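Chitooligosaccharide oxidase (Gibberella zeae, PDB 6Y0R) oxidises the C1 hydroxyl of chitooligosaccharides to the corresponding lactones, using a bicovalently bound FAD and reducing molecular oxygen to hydrogen peroxide. Local coordinates at residues A[77-88]-A[478-486]; A[266-274]-A[368-378]. One frame throughout, in Å; residues are numbered along the deposited sequence.

Overall arrangement
The two contacts lie on opposite sides of the chain's centre, their own centres about 38 Å apart and their nearest atoms about 17 Å apart. Along the chain, both segments of interaction 2 fall between those of interaction 1: 77-88 comes first, then 266-274 and 368-378, and finally 478-486. Interaction 1 ties helix 70-83 and strand 87-90 of the FAD-binding region to the C-terminal berberine-like region. Interaction 2 joins two central strands of the seven-stranded antiparallel sheet. No helix or strand is common to both. The side chain of Ser-88 is about 5 Å from the bound FAD and that of Gln-375 about 7 Å, consistent with a cofactor held between two parts of the fold.

Interaction 1. Residues A[77-88]-A[478-486]; sequences VECGAKHGVAIS and PKNLFRNPQ
Leu-481 O receives the N-H of Ile-87 at 2.9 Å, nearly straight at the hydrogen (169°) but from above the carbonyl plane, and Ala-86 CA adds a C-H···O contact to the same oxygen. The loop after helix 466-476 is thereby fastened to the PCMH-type FAD-binding domain, where helix 70-83 ends in a Schellman motif at Gly-84 and the chain enters edge strand 87-90. Next along the loop, Phe-482 centres an inverse gamma turn, and its CA-H points straight at Ile-87 O. The ring turns one face to Ile-87: CB stands over it, offset toward the rim, in a CH-pi contact. Ile-87 CG2, anti to the backbone N, reaches CE2 of Phe-482 at 3.5 Å, while Val-77 CG2 meets the ring edge. Leu-481 spreads its two methyls, CD1 against Ala-81 CB on the helix and CD2 against Val-85 O. Water bridges the backbones too: one molecule donates to both Ile-87 O and Arg-483 O and accepts from Ser-88 OG, whose other partner is His-107 ND1. Arg-483 extends from CG to NE and lays its guanidinium flat over Ala-86 CB, 3.8 Å from CZ. Two acceptors fix its rotation: NH2 donates to Asn-480 O, which lies in the guanidinium plane, and to a water that passes the link on to Gly-84 O.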
loop_
_atom_site.group_PDB
_atom_site.type_symbol
_atom_site.label_atom_id
_atom_site.label_comp_id
_atom_site.label_asym_id
_atom_site.label_seq_id
_atom_site.Cartn_x
_atom_site.Cartn_y
_atom_site.Cartn_z
ATOM N N VAL A 77 -21.220 5.611 -11.955
ATOM C CA VAL A 77 -20.183 6.093 -12.905
ATOM C C VAL A 77 -20.900 6.830 -14.046
ATOM O O VAL A 77 -20.476 7.936 -14.384
ATOM C CB VAL A 77 -19.287 4.961 -13.404
ATOM C CG1 VAL A 77 -18.378 5.401 -14.535
ATOM C CG2 VAL A 77 -18.464 4.388 -12.247
ATOM N N GLU A 78 -21.993 6.274 -14.562
ATOM C CA GLU A 78 -22.693 6.914 -15.718
ATOM C C GLU A 78 -23.144 8.309 -15.304
ATOM O O GLU A 78 -23.004 9.268 -16.122
ATOM C CB GLU A 78 -23.870 6.066 -16.210
ATOM C CG GLU A 78 -23.417 4.916 -17.076
ATOM C CD GLU A 78 -24.344 3.713 -17.180
ATOM O OE1 GLU A 78 -25.469 3.743 -16.619
ATOM O OE2 GLU A 78 -23.906 2.736 -17.776
ATOM N N CYS A 79 -23.660 8.441 -14.089
ATOM C CA CYS A 79 -24.117 9.728 -13.510
ATOM C C CYS A 79 -22.965 10.730 -13.423
ATOM O O CYS A 79 -23.160 11.902 -13.787
ATOM C CB CYS A 79 -24.753 9.556 -12.142
ATOM S SG CYS A 79 -26.458 8.959 -12.242
ATOM N N GLY A 80 -21.820 10.323 -12.884
ATOM C CA GLY A 80 -20.632 11.194 -12.867
ATOM C C GLY A 80 -20.192 11.623 -14.263
ATOM O O GLY A 80 -19.949 12.833 -14.465
ATOM N N ALA A 81 -20.065 10.697 -15.198
ATOM C CA ALA A 81 -19.602 10.971 -16.573
ATOM C C ALA A 81 -20.592 11.929 -17.232
ATOM O O ALA A 81 -20.141 12.922 -17.787
ATOM C CB ALA A 81 -19.448 9.715 -17.376
ATOM N N LYS A 82 -21.891 11.678 -17.092
ATOM C CA LYS A 82 -22.929 12.538 -17.725
ATOM C C LYS A 82 -22.792 13.991 -17.246
ATOM O O LYS A 82 -23.034 14.871 -18.060
ATOM C CB LYS A 82 -24.329 11.977 -17.456
ATOM C CG LYS A 82 -24.785 10.902 -18.440
ATOM C CD LYS A 82 -26.304 10.742 -18.507
ATOM C CE LYS A 82 -26.745 9.321 -18.803
ATOM N NZ LYS A 82 -27.582 8.774 -17.702
ATOM N N HIS A 83 -22.379 14.254 -16.005
ATOM C CA HIS A 83 -22.333 15.614 -15.395
ATOM C C HIS A 83 -20.893 16.150 -15.334
ATOM O O HIS A 83 -20.704 17.276 -14.813
ATOM C CB HIS A 83 -23.046 15.614 -14.033
ATOM C CG HIS A 83 -24.514 15.334 -14.136
ATOM N ND1 HIS A 83 -25.438 16.326 -14.443
ATOM C CD2 HIS A 83 -25.218 14.187 -14.022
ATOM C CE1 HIS A 83 -26.647 15.801 -14.485
ATOM N NE2 HIS A 83 -26.546 14.486 -14.242
ATOM N N GLY A 84 -19.929 15.415 -15.908
ATOM C CA GLY A 84 -18.525 15.838 -16.015
ATOM C C GLY A 84 -17.890 16.031 -14.656
ATOM O O GLY A 84 -16.956 16.850 -14.568
ATOM N N VAL A 85 -18.305 15.264 -13.647
ATOM C CA VAL A 85 -17.700 15.367 -12.281
ATOM C C VAL A 85 -16.611 14.287 -12.154
ATOM O O VAL A 85 -16.815 13.152 -12.593
ATOM C CB VAL A 85 -18.708 15.312 -11.122
ATOM C CG1 VAL A 85 -19.883 16.259 -11.363
ATOM C CG2 VAL A 85 -19.196 13.907 -10.848
ATOM N N ALA A 86 -15.487 14.668 -11.565
ATOM C CA ALA A 86 -14.385 13.737 -11.237
ATOM C C ALA A 86 -14.962 12.660 -10.319
ATOM O O ALA A 86 -15.781 12.978 -9.463
ATOM C CB ALA A 86 -13.217 14.465 -10.613
ATOM N N ILE A 87 -14.485 11.445 -10.512
ATOM C CA ILE A 87 -14.984 10.234 -9.817
ATOM C C ILE A 87 -13.778 9.607 -9.119
ATOM O O ILE A 87 -12.778 9.401 -9.796
ATOM C CB ILE A 87 -15.633 9.237 -10.777
ATOM C CG1 ILE A 87 -16.738 9.914 -11.614
ATOM C CG2 ILE A 87 -16.148 8.023 -9.997
ATOM C CD1 ILE A 87 -17.205 9.088 -12.737
ATOM N N SER A 88 -13.973 9.227 -7.865
ATOM C CA SER A 88 -12.958 8.535 -7.034
ATOM C C SER A 88 -13.645 7.380 -6.324
ATOM O O SER A 88 -14.723 7.610 -5.711
ATOM C CB SER A 88 -12.349 9.476 -6.050
ATOM O OG SER A 88 -11.602 10.497 -6.707
ATOM N N PRO A 478 -10.176 8.700 -21.419
ATOM C CA PRO A 478 -9.728 9.865 -22.194
ATOM C C PRO A 478 -10.152 11.225 -21.630
ATOM O O PRO A 478 -9.436 12.221 -21.834
ATOM C CB PRO A 478 -10.407 9.656 -23.566
ATOM C CG PRO A 478 -11.510 8.698 -23.302
ATOM C CD PRO A 478 -11.001 7.784 -22.203
ATOM N N LYS A 479 -11.260 11.286 -20.893
ATOM C CA LYS A 479 -11.780 12.533 -20.307
ATOM C C LYS A 479 -11.139 12.788 -18.935
ATOM O O LYS A 479 -11.399 13.802 -18.350
ATOM C CB LYS A 479 -13.305 12.479 -20.278
ATOM C CG LYS A 479 -13.935 12.392 -21.661
ATOM C CD LYS A 479 -15.430 12.386 -21.632
ATOM C CE LYS A 479 -15.946 11.034 -21.192
ATOM N NZ LYS A 479 -17.426 10.979 -21.257
ATOM N N ASN A 480 -10.338 11.851 -18.441
ATOM C CA ASN A 480 -9.632 11.996 -17.143
ATOM C C ASN A 480 -10.639 12.308 -16.026
ATOM O O ASN A 480 -10.426 13.207 -15.211
ATOM C CB ASN A 480 -8.487 12.992 -17.229
ATOM C CG ASN A 480 -7.514 12.783 -16.104
ATOM O OD1 ASN A 480 -7.532 11.712 -15.475
ATOM N ND2 ASN A 480 -6.642 13.760 -15.888
ATOM N N LEU A 481 -11.712 11.513 -15.918
ATOM C CA LEU A 481 -12.664 11.619 -14.794
ATOM C C LEU A 481 -12.068 10.972 -13.539
ATOM O O LEU A 481 -12.354 11.465 -12.456
ATOM C CB LEU A 481 -13.955 10.917 -15.211
ATOM C CG LEU A 481 -14.702 11.566 -16.372
ATOM C CD1 LEU A 481 -15.823 10.639 -16.780
ATOM C CD2 LEU A 481 -15.224 12.940 -15.974
ATOM N N PHE A 482 -11.236 9.935 -13.701
ATOM C CA PHE A 482 -10.638 9.187 -12.554
ATOM C C PHE A 482 -9.272 9.786 -12.274
ATOM O O PHE A 482 -8.236 9.177 -12.586
ATOM C CB PHE A 482 -10.597 7.674 -12.802
ATOM C CG PHE A 482 -11.981 7.090 -12.707
ATOM C CD1 PHE A 482 -12.840 7.191 -13.780
ATOM C CD2 PHE A 482 -12.406 6.410 -11.578
ATOM C CE1 PHE A 482 -14.133 6.694 -13.692
ATOM C CE2 PHE A 482 -13.705 5.927 -11.488
ATOM C CZ PHE A 482 -14.570 6.078 -12.546
ATOM N N ARG A 483 -9.306 10.950 -11.655
ATOM C CA ARG A 483 -8.091 11.781 -11.491
ATOM C C ARG A 483 -7.898 12.181 -10.032
ATOM O O ARG A 483 -8.857 12.225 -9.232
ATOM C CB ARG A 483 -8.129 13.013 -12.401
ATOM C CG ARG A 483 -9.162 14.060 -12.026
ATOM C CD ARG A 483 -9.050 15.246 -12.951
ATOM N NE ARG A 483 -10.023 16.263 -12.598
ATOM C CZ ARG A 483 -11.228 16.425 -13.150
ATOM N NH1 ARG A 483 -11.985 17.447 -12.758
ATOM N NH2 ARG A 483 -11.650 15.639 -14.120
ATOM N N ASN A 484 -6.658 12.502 -9.720
ATOM C CA ASN A 484 -6.252 13.151 -8.458
ATOM C C ASN A 484 -4.979 13.928 -8.785
ATOM O O ASN A 484 -4.453 13.824 -9.893
ATOM C CB ASN A 484 -6.133 12.129 -7.317
ATOM C CG ASN A 484 -4.958 11.180 -7.488
ATOM O OD1 ASN A 484 -3.820 11.618 -7.674
ATOM N ND2 ASN A 484 -5.187 9.878 -7.331
ATOM N N PRO A 485 -4.463 14.778 -7.875
ATOM C CA PRO A 485 -3.346 15.634 -8.263
ATOM C C PRO A 485 -2.095 14.870 -8.733
ATOM O O PRO A 485 -1.284 15.496 -9.447
ATOM C CB PRO A 485 -3.071 16.450 -6.989
ATOM C CG PRO A 485 -4.448 16.512 -6.317
ATOM C CD PRO A 485 -5.029 15.116 -6.558
ATOM N N GLN A 486 -1.936 13.585 -8.370
ATOM C CA GLN A 486 -0.690 12.839 -8.665
ATOM C C GLN A 486 -0.943 11.729 -9.683
ATOM O O GLN A 486 -0.057 10.961 -9.873
ATOM C CB GLN A 486 -0.060 12.267 -7.391
ATOM C CG GLN A 486 0.265 13.372 -6.393
ATOM C CD GLN A 486 1.033 12.904 -5.176
ATOM O OE1 GLN A 486 0.812 11.793 -4.694
ATOM N NE2 GLN A 486 1.793 13.817 -4.580
HETATM O O HOH W 1 -17.737 13.019 -19.101
HETATM O O HOH W 2 -14.068 16.426 -15.345
HETATM O O HOH W 3 -10.325 9.963 -8.745
#

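Interaction 2. Residues A[266-274]-A[368-378]; sequences TMQMGVSKN and SSHSWWLQMDI
Lys-273, just past the end of strand 266-272, reaches across to the loop that leads into the antiparallel partner strand 371-378. Its CB starts a chain whose CG packs against Trp-372 NE1 at 3.5 Å, a nitrogen hydrogen-bonded to Gly-365 O. CD comes up to Ser-368 O, and the bend at chi3 (-70°) then turns CE toward His-370 O. At the tip, NZ donates to both carbonyls, 2.8 Å to Ser-368 O and 3.0 Å to His-370 O; the second oxygen is approached from well above its carbonyl plane. The ammonium thus clasps the loop. Trp-372 turns one indole face to the backbone of the other strand: Ser-272 CA makes a CH-pi contact 4.0 Å from the centroid of its six-membered ring. Lys-273 N and Trp-372 O are bridged by a water.

Farther along, Val-271 and Met-269 exchange paired backbone bonds with Leu-374 and Met-376, the shortest being Met-376 N to Met-269 O at 2.7 Å. On the face of these four residues, Val-271 CG2 lies beside Leu-374 CD1 (3.7 Å), and the CB atoms of the two methionines meet. On the other face, where the Gln-375 side chain comes to about 7 Å from the FAD, Gln-268 and Asp-377 run alongside, their amide and carboxylate planes 45° apart. Gln-268 OE1 and Asp-377 OD1, 2.8 Å apart, are two acceptors with no hydrogen bond between them as modelled, while Gln-268 NE2 donates to Asp-279 OD2.

The pair is central in the seven-stranded antiparallel sheet, consistent with the substrate-side domain of this flavin-oxidase family, flanked by strands 275-283 and 403-411. Helix 247-260 packs Phe-254 against Met-267, Met-269, Met-376 and Ile-378, while helix 420-433 brings Leu-424 to Trp-372 and Leu-428 to Leu-374.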
loop_
_atom_site.group_PDB
_atom_site.type_symbol
_atom_site.label_atom_id
_atom_site.label_comp_id
_atom_site.label_asym_id
_atom_site.label_seq_id
_atom_site.Cartn_x
_atom_site.Cartn_y
_atom_site.Cartn_z
ATOM N N THR A 266 11.164 -12.347 4.958
ATOM C CA THR A 266 10.852 -10.943 4.664
ATOM C C THR A 266 11.121 -10.175 5.949
ATOM O O THR A 266 10.666 -10.633 7.002
ATOM C CB THR A 266 9.447 -10.756 4.089
ATOM O OG1 THR A 266 9.262 -11.497 2.870
ATOM C CG2 THR A 266 9.166 -9.290 3.823
ATOM N N MET A 267 11.901 -9.105 5.898
ATOM C CA MET A 267 12.182 -8.397 7.142
ATOM C C MET A 267 12.487 -6.937 6.876
ATOM O O MET A 267 12.702 -6.533 5.694
ATOM C CB MET A 267 13.340 -9.033 7.915
ATOM C CG MET A 267 14.652 -8.972 7.256
ATOM S SD MET A 267 15.811 -9.890 8.388
ATOM C CE MET A 267 15.220 -9.369 9.980
ATOM N N GLN A 268 12.463 -6.200 7.964
ATOM C CA GLN A 268 12.611 -4.738 7.924
ATOM C C GLN A 268 13.368 -4.234 9.155
ATOM O O GLN A 268 13.343 -4.875 10.207
ATOM C CB GLN A 268 11.223 -4.118 7.779
ATOM C CG GLN A 268 10.346 -4.403 8.965
ATOM C CD GLN A 268 8.917 -3.929 8.787
ATOM O OE1 GLN A 268 8.560 -3.249 7.819
ATOM N NE2 GLN A 268 8.066 -4.389 9.698
ATOM N N MET A 269 13.927 -3.045 9.002
ATOM C CA MET A 269 14.602 -2.326 10.069
ATOM C C MET A 269 13.703 -1.161 10.480
ATOM O O MET A 269 13.371 -0.334 9.600
ATOM C CB MET A 269 15.958 -1.813 9.610
ATOM C CG MET A 269 16.698 -1.082 10.709
ATOM S SD MET A 269 17.416 -2.131 11.974
ATOM C CE MET A 269 18.569 -3.114 11.026
ATOM N N GLY A 270 13.307 -1.100 11.750
ATOM C CA GLY A 270 12.575 0.063 12.267
ATOM C C GLY A 270 13.538 1.035 12.938
ATOM O O GLY A 270 14.539 0.572 13.557
ATOM N N VAL A 271 13.337 2.351 12.774
ATOM C CA VAL A 271 14.246 3.380 13.345
ATOM C C VAL A 271 13.354 4.465 13.924
ATOM O O VAL A 271 12.409 4.868 13.245
ATOM C CB VAL A 271 15.224 3.946 12.310
ATOM C CG1 VAL A 271 16.223 4.859 13.001
ATOM C CG2 VAL A 271 15.953 2.846 11.496
ATOM N N SER A 272 13.643 4.921 15.127
ATOM C CA SER A 272 12.996 6.119 15.711
ATOM C C SER A 272 13.998 6.731 16.681
ATOM O O SER A 272 15.140 6.268 16.719
ATOM C CB SER A 272 11.749 5.748 16.419
ATOM O OG SER A 272 12.044 5.008 17.604
ATOM N N LYS A 273 13.593 7.771 17.409
ATOM C CA LYS A 273 14.463 8.307 18.468
ATOM C C LYS A 273 14.806 7.226 19.499
ATOM O O LYS A 273 15.843 7.405 20.141
ATOM C CB LYS A 273 13.774 9.492 19.124
ATOM C CG LYS A 273 13.871 10.735 18.283
ATOM C CD LYS A 273 13.203 11.901 18.958
ATOM C CE LYS A 273 11.705 11.790 19.026
ATOM N NZ LYS A 273 11.127 13.023 19.628
ATOM N N ASN A 274 14.003 6.180 19.641
ATOM C CA ASN A 274 14.209 5.070 20.609
ATOM C C ASN A 274 15.306 4.114 20.103
ATOM O O ASN A 274 15.685 3.218 20.884
ATOM C CB ASN A 274 12.929 4.271 20.874
ATOM C CG ASN A 274 11.825 5.080 21.528
ATOM O OD1 ASN A 274 10.668 5.041 21.101
ATOM N ND2 ASN A 274 12.176 5.842 22.546
ATOM N N SER A 368 14.793 16.207 17.432
ATOM C CA SER A 368 13.434 16.611 16.981
ATOM C C SER A 368 12.420 16.369 18.097
ATOM O O SER A 368 12.494 15.324 18.761
ATOM C CB SER A 368 13.022 15.855 15.725
ATOM O OG SER A 368 11.743 16.278 15.302
ATOM N N SER A 369 11.471 17.289 18.298
ATOM C CA SER A 369 10.340 17.070 19.230
ATOM C C SER A 369 9.295 16.153 18.587
ATOM O O SER A 369 8.390 15.670 19.301
ATOM C CB SER A 369 9.711 18.379 19.616
ATOM O OG SER A 369 9.417 19.114 18.445
ATOM N N HIS A 370 9.421 15.896 17.284
ATOM C CA HIS A 370 8.393 15.128 16.529
ATOM C C HIS A 370 8.454 13.647 16.879
ATOM O O HIS A 370 9.577 13.166 17.055
ATOM C CB HIS A 370 8.607 15.324 15.050
ATOM C CG HIS A 370 8.178 16.666 14.582
ATOM N ND1 HIS A 370 8.649 17.835 15.153
ATOM C CD2 HIS A 370 7.375 17.039 13.574
ATOM C CE1 HIS A 370 8.139 18.865 14.517
ATOM N NE2 HIS A 370 7.370 18.408 13.540
ATOM N N SER A 371 7.309 12.957 16.937
ATOM C CA SER A 371 7.246 11.482 17.105
ATOM C C SER A 371 7.332 10.857 15.702
ATOM O O SER A 371 6.298 10.594 15.067
ATOM C CB SER A 371 6.079 11.000 17.911
ATOM O OG SER A 371 4.889 11.604 17.490
ATOM N N TRP A 372 8.530 10.870 15.169
ATOM C CA TRP A 372 8.790 10.345 13.807
ATOM C C TRP A 372 9.228 8.883 13.904
ATOM O O TRP A 372 9.705 8.447 14.941
ATOM C CB TRP A 372 9.810 11.206 13.077
ATOM C CG TRP A 372 11.162 11.192 13.703
ATOM C CD1 TRP A 372 11.650 12.078 14.620
ATOM C CD2 TRP A 372 12.217 10.244 13.468
ATOM N NE1 TRP A 372 12.914 11.712 15.008
ATOM C CE2 TRP A 372 13.290 10.594 14.307
ATOM C CE3 TRP A 372 12.340 9.098 12.681
ATOM C CZ2 TRP A 372 14.483 9.872 14.344
ATOM C CZ3 TRP A 372 13.521 8.392 12.712
ATOM C CH2 TRP A 372 14.567 8.750 13.549
ATOM N N TRP A 373 9.042 8.115 12.834
ATOM C CA TRP A 373 9.667 6.766 12.766
ATOM C C TRP A 373 9.856 6.425 11.298
ATOM O O TRP A 373 9.270 7.092 10.422
ATOM C CB TRP A 373 8.867 5.663 13.455
ATOM C CG TRP A 373 7.440 5.534 13.043
ATOM C CD1 TRP A 373 6.372 6.100 13.664
ATOM C CD2 TRP A 373 6.903 4.763 11.948
ATOM N NE1 TRP A 373 5.212 5.744 13.036
ATOM C CE2 TRP A 373 5.508 4.937 11.967
ATOM C CE3 TRP A 373 7.466 4.042 10.902
ATOM C CZ2 TRP A 373 4.654 4.336 11.043
ATOM C CZ3 TRP A 373 6.630 3.473 9.953
ATOM C CH2 TRP A 373 5.240 3.640 10.016
ATOM N N LEU A 374 10.653 5.403 11.016
ATOM C CA LEU A 374 10.802 4.955 9.618
ATOM C C LEU A 374 11.028 3.455 9.633
ATOM O O LEU A 374 11.359 2.899 10.681
ATOM C CB LEU A 374 11.909 5.708 8.898
ATOM C CG LEU A 374 13.311 5.490 9.446
ATOM C CD1 LEU A 374 13.988 4.320 8.746
ATOM C CD2 LEU A 374 14.129 6.764 9.282
ATOM N N GLN A 375 10.739 2.844 8.495
ATOM C CA GLN A 375 11.039 1.425 8.269
ATOM C C GLN A 375 11.910 1.351 7.029
ATOM O O GLN A 375 11.733 2.136 6.072
ATOM C CB GLN A 375 9.791 0.557 8.092
ATOM C CG GLN A 375 8.813 0.567 9.237
ATOM C CD GLN A 375 7.468 0.097 8.723
ATOM O OE1 GLN A 375 7.053 0.406 7.597
ATOM N NE2 GLN A 375 6.792 -0.687 9.536
ATOM N N MET A 376 12.878 0.463 7.071
ATOM C CA MET A 376 13.665 0.090 5.884
ATOM C C MET A 376 13.425 -1.391 5.569
ATOM O O MET A 376 13.874 -2.242 6.335
ATOM C CB MET A 376 15.155 0.326 6.103
ATOM C CG MET A 376 15.929 0.048 4.868
ATOM S SD MET A 376 17.646 0.439 5.047
ATOM C CE MET A 376 18.175 -0.927 6.044
ATOM N N ASP A 377 12.666 -1.660 4.515
ATOM C CA ASP A 377 12.220 -3.020 4.156
ATOM C C ASP A 377 13.168 -3.559 3.087
ATOM O O ASP A 377 13.435 -2.840 2.135
ATOM C CB ASP A 377 10.790 -3.007 3.629
ATOM C CG ASP A 377 9.745 -2.280 4.474
ATOM O OD1 ASP A 377 9.939 -2.169 5.675
ATOM O OD2 ASP A 377 8.744 -1.776 3.872
ATOM N N ILE A 378 13.572 -4.830 3.180
ATOM C CA ILE A 378 14.289 -5.482 2.047
ATOM C C ILE A 378 13.219 -6.014 1.101
ATOM O O ILE A 378 12.457 -6.942 1.502
ATOM C CB ILE A 378 15.241 -6.599 2.551
ATOM C CG1 ILE A 378 16.254 -6.031 3.535
ATOM C CG2 ILE A 378 15.896 -7.227 1.335
ATOM C CD1 ILE A 378 16.771 -7.020 4.555
HETATM O O HOH W 4 11.125 9.201 17.122
#